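Local atomic coordinates of putative uncharacterized protein (Ustilago maydis, PDB entry 4GNX), a protein that probably serves as the small OB-fold subunit of replication protein A, the trimeric complex that binds single-stranded DNA. Residues P6-S11 against Q19-V24. Residues are numbered along the deposited sequence; the frame is centred on the assembly and turned at random.
Sequences PLINSS and QTVRIV
Two backbone hydrogen bonds make one parallel bridge between the weakly bonded strand at 7-8 and the start of strand 20-31, though the touching parts as a whole run 61° apart; both bonds end on Arg22. Its N donates to Pro6 O at 3.0 Å, somewhat bent at the hydrogen (143°). Its O takes the N-H of Ile8 at 2.9 Å, nearly straight and almost along the C=O axis. One residue is thus gripped from both its N and its O, the pattern of a parallel bridge, with Leu7 opposite Arg22. That same carbonyl oxygen also receives a CA-H...O contact from Leu7 CA.

Ile23 is the side chain to follow. Its CB lies 3.8 Å from Ile8 O; CG1, set anti to the backbone N (chi1 174°), passes the same oxygen. From there CD1 runs on to lie 3.6 Å from Ile8 O and 3.9 Å from Asn9 C, so the side chain lies alongside the Ile8-Asn9 backbone. Beside it, Ile8 crosses Val21 at about a right angle, CG1 against Val21 CB at 4.1 Å.

On the sheet face shared by Leu7 and Arg22, the leucine CG stands anti to its N, and CD1 rests obliquely on Arg22 CG at 4.0 Å. The guanidinium continues past this contact to a salt bridge with Glu60 of a neighbouring subunit, and Arg22 NE hydrogen-bonds Thr64 OG1.

Within this chain the pairing adds a short, weakly bonded parallel strand beside strand 20-31 of the OB-fold sheet. Strand 60-68 runs antiparallel to strand 20-31, bonding to Val21 and Ile23 through Gly65 and Val63; Phe74 of strand 73-81 packs on both those side chains, and helix 93-104 touches Leu7 through Val99 and Val100.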
# COMPACT_ATOMS: atom_id res chain seq x y z
N PRO A 6 23.64 -9.80 5.96
CA PRO A 6 22.51 -10.26 5.14
C PRO A 6 21.39 -10.95 5.92
O PRO A 6 21.66 -11.75 6.82
CB PRO A 6 23.16 -11.26 4.16
CG PRO A 6 24.55 -11.47 4.65
CD PRO A 6 24.92 -10.20 5.35
N LEU A 7 20.14 -10.64 5.55
CA LEU A 7 18.96 -11.36 6.03
C LEU A 7 18.77 -12.50 5.09
O LEU A 7 18.49 -12.28 3.91
CB LEU A 7 17.71 -10.48 5.95
CG LEU A 7 16.49 -10.89 6.75
CD1 LEU A 7 16.79 -10.90 8.25
CD2 LEU A 7 15.34 -9.96 6.42
N ILE A 8 18.92 -13.72 5.58
CA ILE A 8 18.91 -14.84 4.65
C ILE A 8 17.91 -15.93 5.05
O ILE A 8 17.38 -15.93 6.15
CB ILE A 8 20.35 -15.38 4.40
CG1 ILE A 8 20.84 -16.19 5.59
CG2 ILE A 8 21.31 -14.25 4.05
CD1 ILE A 8 21.70 -17.35 5.19
N ASN A 9 17.63 -16.82 4.10
CA ASN A 9 16.90 -18.02 4.38
C ASN A 9 17.87 -19.20 4.29
O ASN A 9 19.07 -19.00 4.08
CB ASN A 9 15.68 -18.15 3.46
CG ASN A 9 16.03 -18.12 1.96
OD1 ASN A 9 15.28 -17.56 1.17
ND2 ASN A 9 17.14 -18.76 1.57
N SER A 10 17.37 -20.42 4.45
CA SER A 10 18.24 -21.58 4.58
C SER A 10 19.01 -21.90 3.28
O SER A 10 20.10 -22.48 3.30
CB SER A 10 17.44 -22.80 5.05
OG SER A 10 16.34 -23.09 4.20
N SER A 11 18.45 -21.49 2.14
CA SER A 11 19.03 -21.85 0.87
C SER A 11 20.22 -20.96 0.54
O SER A 11 21.01 -21.28 -0.32
CB SER A 11 17.99 -21.79 -0.23
OG SER A 11 18.10 -20.56 -0.90
N GLN A 19 30.76 -16.50 7.33
CA GLN A 19 30.31 -15.13 7.47
C GLN A 19 29.14 -15.02 8.43
O GLN A 19 28.42 -16.00 8.69
CB GLN A 19 29.89 -14.56 6.13
CG GLN A 19 30.92 -14.68 5.03
CD GLN A 19 31.75 -13.43 4.94
OE1 GLN A 19 32.76 -13.29 5.64
NE2 GLN A 19 31.33 -12.52 4.06
N THR A 20 28.96 -13.82 8.96
CA THR A 20 27.94 -13.58 9.94
C THR A 20 26.67 -13.25 9.23
O THR A 20 26.63 -12.29 8.46
CB THR A 20 28.33 -12.41 10.84
OG1 THR A 20 29.45 -12.82 11.63
CG2 THR A 20 27.19 -12.06 11.74
N VAL A 21 25.63 -14.03 9.46
CA VAL A 21 24.35 -13.73 8.86
C VAL A 21 23.26 -13.44 9.89
O VAL A 21 23.49 -13.48 11.12
CB VAL A 21 23.88 -14.86 7.95
CG1 VAL A 21 24.88 -15.12 6.83
CG2 VAL A 21 23.61 -16.11 8.77
N ARG A 22 22.07 -13.15 9.39
CA ARG A 22 20.92 -12.93 10.23
C ARG A 22 19.80 -13.77 9.65
O ARG A 22 19.60 -13.77 8.44
CB ARG A 22 20.56 -11.46 10.18
CG ARG A 22 19.48 -11.06 11.16
CD ARG A 22 19.60 -9.58 11.50
NE ARG A 22 20.68 -9.34 12.45
CZ ARG A 22 21.17 -8.15 12.75
NH1 ARG A 22 20.66 -7.08 12.17
NH2 ARG A 22 22.16 -8.03 13.63
N ILE A 23 19.09 -14.50 10.49
CA ILE A 23 18.05 -15.42 10.00
C ILE A 23 16.87 -15.52 10.99
O ILE A 23 17.08 -15.54 12.21
CB ILE A 23 18.62 -16.80 9.61
CG1 ILE A 23 17.51 -17.77 9.24
CG2 ILE A 23 19.37 -17.44 10.76
CD1 ILE A 23 17.92 -18.81 8.22
N VAL A 24 15.66 -15.57 10.44
CA VAL A 24 14.43 -15.63 11.23
C VAL A 24 13.70 -16.94 11.02
O VAL A 24 13.59 -17.44 9.90
CB VAL A 24 13.44 -14.50 10.85
CG1 VAL A 24 12.22 -14.53 11.76
CG2 VAL A 24 14.10 -13.13 10.95